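Local coordinates for protein putative oxidoreductase (Jannaschia sp., PDB 3C24) that is a putative oxidoreductase of undetermined substrate that probably binds a dinucleotide cofactor in its Rossmann-type domain and is found as a dimer, at residues A25-K30 with T171-V176; H122-P127 with A149-L154. One frame throughout, in Å; residues are numbered along the deposited sequence.

Contact 1. Residues A25-K30 with T171-V176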
loop_
_atom_site.group_PDB
_atom_site.type_symbol
_atom_site.label_atom_id
_atom_site.label_comp_id
_atom_site.label_asym_id
_atom_site.label_seq_id
_atom_site.Cartn_x
_atom_site.Cartn_y
_atom_site.Cartn_z
ATOM N N ALA A 25 -2.127 -27.739 1.370
ATOM C CA ALA A 25 -3.339 -28.126 2.068
ATOM C C ALA A 25 -4.578 -27.283 1.672
ATOM O O ALA A 25 -5.690 -27.802 1.468
ATOM C CB ALA A 25 -3.075 -28.124 3.601
ATOM N N ARG A 26 -4.375 -25.988 1.521
ATOM C CA ARG A 26 -5.478 -25.088 1.148
ATOM C C ARG A 26 -6.036 -25.425 -0.223
ATOM O O ARG A 26 -7.238 -25.485 -0.420
ATOM C CB ARG A 26 -5.032 -23.627 1.180
ATOM C CG ARG A 26 -4.824 -23.060 2.593
ATOM C CD ARG A 26 -4.142 -21.645 2.485
ATOM N N ILE A 27 -5.132 -25.595 -1.173
ATOM C CA ILE A 27 -5.528 -25.906 -2.555
ATOM C C ILE A 27 -6.128 -27.310 -2.689
ATOM O O ILE A 27 -7.049 -27.545 -3.476
ATOM C CB ILE A 27 -4.420 -25.633 -3.612
ATOM C CG1 ILE A 27 -3.194 -26.503 -3.431
ATOM C CG2 ILE A 27 -4.068 -24.159 -3.671
ATOM C CD1 ILE A 27 -2.044 -26.066 -4.389
ATOM N N THR A 28 -5.614 -28.236 -1.882
ATOM C CA THR A 28 -6.099 -29.604 -1.867
ATOM C C THR A 28 -7.535 -29.628 -1.358
ATOM O O THR A 28 -8.403 -30.307 -1.923
ATOM C CB THR A 28 -5.182 -30.515 -1.034
ATOM O OG1 THR A 28 -3.866 -30.509 -1.616
ATOM C CG2 THR A 28 -5.699 -31.906 -0.978
ATOM N N ARG A 29 -7.805 -28.844 -0.304
ATOM C CA ARG A 29 -9.179 -28.746 0.223
ATOM C C ARG A 29 -10.113 -28.204 -0.877
ATOM O O ARG A 29 -11.205 -28.714 -1.088
ATOM C CB ARG A 29 -9.276 -27.883 1.475
ATOM C CG ARG A 29 -10.711 -27.497 1.846
ATOM C CD ARG A 29 -10.730 -26.696 3.157
ATOM N NE ARG A 29 -10.979 -27.588 4.257
ATOM C CZ ARG A 29 -10.524 -27.436 5.495
ATOM N NH1 ARG A 29 -9.743 -26.418 5.808
ATOM N NH2 ARG A 29 -10.832 -28.339 6.416
ATOM N N LYS A 30 -9.644 -27.198 -1.598
ATOM C CA LYS A 30 -10.466 -26.630 -2.675
ATOM C C LYS A 30 -10.804 -27.674 -3.723
ATOM O O LYS A 30 -11.953 -27.773 -4.190
ATOM C CB LYS A 30 -9.770 -25.441 -3.362
ATOM C CG LYS A 30 -9.581 -24.189 -2.510
ATOM C CD LYS A 30 -10.841 -23.405 -2.376
ATOM C CE LYS A 30 -10.630 -22.045 -1.641
ATOM N NZ LYS A 30 -11.845 -21.145 -1.604
ATOM N N THR A 171 -10.394 -22.957 -9.462
ATOM C CA THR A 171 -10.929 -23.821 -8.404
ATOM C C THR A 171 -10.006 -23.732 -7.187
ATOM O O THR A 171 -10.466 -23.555 -6.056
ATOM C CB THR A 171 -11.002 -25.282 -8.841
ATOM O OG1 THR A 171 -11.715 -25.361 -10.070
ATOM C CG2 THR A 171 -11.606 -26.174 -7.724
HETATM N N MSE A 172 -8.690 -23.812 -7.419
HETATM C CA MSE A 172 -7.726 -23.780 -6.312
HETATM C C MSE A 172 -7.680 -22.476 -5.541
HETATM O O MSE A 172 -7.420 -22.467 -4.304
HETATM C CB MSE A 172 -6.316 -24.135 -6.802
HETATM C CG MSE A 172 -6.229 -25.516 -7.319
HETATM SE SE MSE A 172 -4.332 -25.927 -7.757
HETATM C CE MSE A 172 -4.003 -24.623 -9.046
ATOM N N TRP A 173 -7.975 -21.397 -6.251
ATOM C CA TRP A 173 -7.802 -20.051 -5.711
ATOM C C TRP A 173 -9.076 -19.251 -5.614
ATOM O O TRP A 173 -9.043 -18.019 -5.490
ATOM C CB TRP A 173 -6.764 -19.281 -6.547
ATOM C CG TRP A 173 -5.379 -19.879 -6.447
ATOM C CD1 TRP A 173 -4.815 -20.370 -5.349
ATOM C CD2 TRP A 173 -4.383 -19.950 -7.490
ATOM N NE1 TRP A 173 -3.539 -20.798 -5.614
ATOM C CE2 TRP A 173 -3.249 -20.550 -6.923
ATOM C CE3 TRP A 173 -4.352 -19.585 -8.843
ATOM C CZ2 TRP A 173 -2.090 -20.798 -7.649
ATOM C CZ3 TRP A 173 -3.179 -19.823 -9.575
ATOM C CH2 TRP A 173 -2.069 -20.434 -8.964
ATOM N N SER A 174 -10.203 -19.973 -5.646
ATOM C CA SER A 174 -11.545 -19.353 -5.547
ATOM C C SER A 174 -11.679 -18.583 -4.239
ATOM O O SER A 174 -11.176 -19.019 -3.235
ATOM C CB SER A 174 -12.680 -20.373 -5.646
ATOM O OG SER A 174 -12.657 -21.234 -4.539
ATOM N N PRO A 175 -12.449 -17.488 -4.244
ATOM C CA PRO A 175 -13.193 -17.003 -5.403
ATOM C C PRO A 175 -12.375 -16.114 -6.295
ATOM O O PRO A 175 -11.678 -15.219 -5.830
ATOM C CB PRO A 175 -14.373 -16.238 -4.761
ATOM C CG PRO A 175 -13.860 -15.810 -3.455
ATOM C CD PRO A 175 -12.956 -16.902 -2.984
ATOM N N VAL A 176 -12.429 -16.392 -7.591
ATOM C CA VAL A 176 -11.672 -15.633 -8.599
ATOM C C VAL A 176 -12.619 -14.834 -9.449
ATOM O O VAL A 176 -13.602 -15.357 -9.998
ATOM C CB VAL A 176 -10.837 -16.608 -9.510
ATOM C CG1 VAL A 176 -10.134 -15.863 -10.682
ATOM C CG2 VAL A 176 -9.849 -17.412 -8.687
#
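Lys30 and Ile27, one turn apart on helix 22-33, face the C-terminal end of helix 160-172. The backbone and a first torsion that sets CG anti to the lysine's own carbonyl carbon bring its CB 3.4 Å from Thr171 O and its CG 3.3 Å from Met172 O. The chain then bends at chi2 (-77°) and runs on extended toward Ser174. There NZ gives two hydrogen bonds, to Ser174 O at 2.8 Å and to Ser174 OG at 3.0 Å. The ammonium stands above the plane of the Ser174 carbonyl, 45° out of it, and Gly144 O is a further acceptor. An alanine in place of Lys30 would remove the chain beyond CB and its bonds to Ser174 and Gly144 O, and would probably loosen the turn leading into the cis peptide before Pro175.

Ile27 and the selenomethionine Met172 lie side by side and point the same way. CG2 of Ile27 rests 3.9 Å from Met172 CB, while its CD1 reaches the SE atom of Met172 at 4.1 Å. The same CG2 meets Trp173 NE1 obliquely, at 3.9 Å. Trp173, the first residue to leave helical geometry, has Met172 CB over one ring face, toward the rim. The lysine's aliphatic part covers the helix end and its ammonium sits just beyond, where the helix dipole probably favours a positive charge. The arrangement is that of two helices packed on one side of a Rossmann-type sheet, with the first following strand 13-17 and its glycine-rich turn.

Contact 2. Residues H122-P127 with A149-L154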
loop_
_atom_site.group_PDB
_atom_site.type_symbol
_atom_site.label_atom_id
_atom_site.label_comp_id
_atom_site.label_asym_id
_atom_site.label_seq_id
_atom_site.Cartn_x
_atom_site.Cartn_y
_atom_site.Cartn_z
ATOM N N HIS A 122 -0.647 -18.050 -11.256
ATOM C CA HIS A 122 -0.249 -17.330 -10.044
ATOM C C HIS A 122 -1.340 -16.382 -9.619
ATOM O O HIS A 122 -1.899 -15.692 -10.466
ATOM C CB HIS A 122 1.034 -16.575 -10.305
ATOM C CG HIS A 122 1.785 -16.281 -9.046
ATOM N ND1 HIS A 122 2.611 -17.214 -8.459
ATOM C CD2 HIS A 122 1.724 -15.231 -8.196
ATOM C CE1 HIS A 122 3.111 -16.699 -7.347
ATOM N NE2 HIS A 122 2.591 -15.500 -7.166
ATOM N N PRO A 123 -1.647 -16.314 -8.297
ATOM C CA PRO A 123 -2.694 -15.407 -7.866
ATOM C C PRO A 123 -2.219 -13.962 -7.872
ATOM O O PRO A 123 -1.011 -13.697 -7.750
ATOM C CB PRO A 123 -2.969 -15.856 -6.439
ATOM C CG PRO A 123 -1.845 -16.657 -6.022
ATOM C CD PRO A 123 -1.154 -17.205 -7.221
ATOM N N CYS A 124 -3.154 -13.035 -8.037
ATOM C CA CYS A 124 -2.825 -11.605 -7.895
ATOM C C CYS A 124 -2.821 -11.232 -6.411
ATOM O O CYS A 124 -2.164 -10.288 -5.987
ATOM C CB CYS A 124 -3.804 -10.680 -8.620
ATOM S SG CYS A 124 -3.730 -10.787 -10.429
ATOM N N HIS A 125 -3.569 -12.033 -5.663
ATOM C CA HIS A 125 -3.936 -11.851 -4.255
ATOM C C HIS A 125 -5.138 -10.858 -4.173
ATOM O O HIS A 125 -5.335 -10.034 -5.081
ATOM C CB HIS A 125 -2.801 -11.362 -3.369
ATOM C CG HIS A 125 -1.643 -12.258 -3.406
ATOM N ND1 HIS A 125 -1.701 -13.585 -3.027
ATOM C CD2 HIS A 125 -0.385 -12.037 -3.846
ATOM C CE1 HIS A 125 -0.504 -14.133 -3.207
ATOM N NE2 HIS A 125 0.300 -13.227 -3.721
ATOM N N PRO A 126 -5.948 -10.941 -3.092
ATOM C CA PRO A 126 -7.047 -9.989 -3.047
ATOM C C PRO A 126 -6.560 -8.536 -3.100
ATOM O O PRO A 126 -5.494 -8.190 -2.571
ATOM C CB PRO A 126 -7.769 -10.351 -1.749
ATOM C CG PRO A 126 -7.364 -11.779 -1.490
ATOM C CD PRO A 126 -6.005 -11.950 -2.010
ATOM N N PRO A 127 -7.348 -7.654 -3.691
ATOM C CA PRO A 127 -6.899 -6.264 -3.772
ATOM C C PRO A 127 -6.946 -5.461 -2.489
ATOM O O PRO A 127 -7.757 -5.704 -1.603
ATOM C CB PRO A 127 -7.885 -5.640 -4.729
ATOM C CG PRO A 127 -9.138 -6.465 -4.657
ATOM C CD PRO A 127 -8.644 -7.890 -4.336
ATOM N N ALA A 149 -8.227 -11.681 -8.492
ATOM C CA ALA A 149 -7.943 -12.040 -9.879
ATOM C C ALA A 149 -6.697 -12.984 -9.883
ATOM O O ALA A 149 -5.955 -13.087 -8.902
ATOM C CB ALA A 149 -7.626 -10.756 -10.692
ATOM N N ILE A 150 -6.488 -13.696 -10.982
ATOM C CA ILE A 150 -5.305 -14.538 -11.161
ATOM C C ILE A 150 -4.737 -14.337 -12.573
ATOM O O ILE A 150 -5.395 -13.755 -13.447
ATOM C CB ILE A 150 -5.619 -16.033 -10.930
ATOM C CG1 ILE A 150 -6.527 -16.592 -12.034
ATOM C CG2 ILE A 150 -6.290 -16.242 -9.535
ATOM C CD1 ILE A 150 -6.740 -18.147 -11.897
ATOM N N VAL A 151 -3.502 -14.809 -12.758
ATOM C CA VAL A 151 -2.819 -14.766 -14.065
ATOM C C VAL A 151 -2.342 -16.159 -14.443
ATOM O O VAL A 151 -1.858 -16.922 -13.586
ATOM C CB VAL A 151 -1.625 -13.766 -14.092
ATOM C CG1 VAL A 151 -2.131 -12.322 -13.979
ATOM C CG2 VAL A 151 -0.584 -14.125 -13.007
ATOM N N CYS A 152 -2.512 -16.504 -15.713
ATOM C CA CYS A 152 -2.148 -17.823 -16.209
ATOM C C CYS A 152 -1.502 -17.764 -17.560
ATOM O O CYS A 152 -1.819 -16.910 -18.381
ATOM C CB CYS A 152 -3.409 -18.684 -16.376
ATOM S SG CYS A 152 -4.454 -18.929 -14.907
ATOM N N ALA A 153 -0.622 -18.733 -17.795
ATOM C CA ALA A 153 0.034 -18.900 -19.064
ATOM C C ALA A 153 0.135 -20.339 -19.487
ATOM O O ALA A 153 0.437 -21.234 -18.687
ATOM C CB ALA A 153 1.448 -18.348 -18.992
ATOM N N LEU A 154 -0.151 -20.568 -20.757
ATOM C CA LEU A 154 0.100 -21.850 -21.381
ATOM C C LEU A 154 1.537 -21.805 -21.869
ATOM O O LEU A 154 1.888 -21.103 -22.839
ATOM C CB LEU A 154 -0.856 -22.122 -22.540
ATOM C CG LEU A 154 -0.736 -23.474 -23.221
ATOM C CD1 LEU A 154 -1.007 -24.685 -22.231
ATOM C CD2 LEU A 154 -1.726 -23.504 -24.411
HETATM O O HOH W 1 -6.948 -9.381 -7.226
#
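This is an antiparallel strand pairing near the centre of the chain, where the last part of strand 117-123 pairs with the early part of strand 148-156 in the mixed sheet. His122 and Val151 form a hydrogen-bonded pair: His122 N reaches Val151 O at 2.9 Å, and Val151 N returns an almost straight bond (170°) to His122 O. Pro123 and Ile150 follow as a non-hydrogen-bonded pair, with Ile150 CG2 4.1 Å from Pro123 CA. One residue on, Cys124 N binds Ala149 O at 2.9 Å, from above the carbonyl plane.

In this Rossmann-type sheet the first five strands run parallel; strand 148-156 reverses direction, with 176-181 beside it running the same way. Cys124 SG, anti to its carbonyl carbon, turns back along the partner strand to Ala149 CB (3.9 Å) and Val151 CG1 (4.2 Å). On the same face as Val151, His122 has CG anti to its backbone N, so the ring swings away from the partner strand; ND1 bonds to Leu100 O. Where the strands part, a water accepts from Ala149 N and donates to His125 O. His125 ND1 bonds to His142 O, and its ring meets that of His231 of the second subunit.

How the contacts relate
The centres of the two contacts lie 13 Å apart, and contact 2 is nested along the chain within the loop that contact 1 closes. Strand 148-156 of contact 2 leads directly into helix 160-172 of contact 1, and the chain then returns to the same sheet as strand 176-181. Trp173 joins them: its CZ3 packs 3.5 Å from His122 N and its CZ2 3.7 Å from Pro123 CD, while Val176 CG2 meets Ile150 CG2. Contact 1 thus ties the first helix of the dinucleotide-fold portion to the later part of the sheet, whereas contact 2 lies within that sheet and continues toward the second subunit.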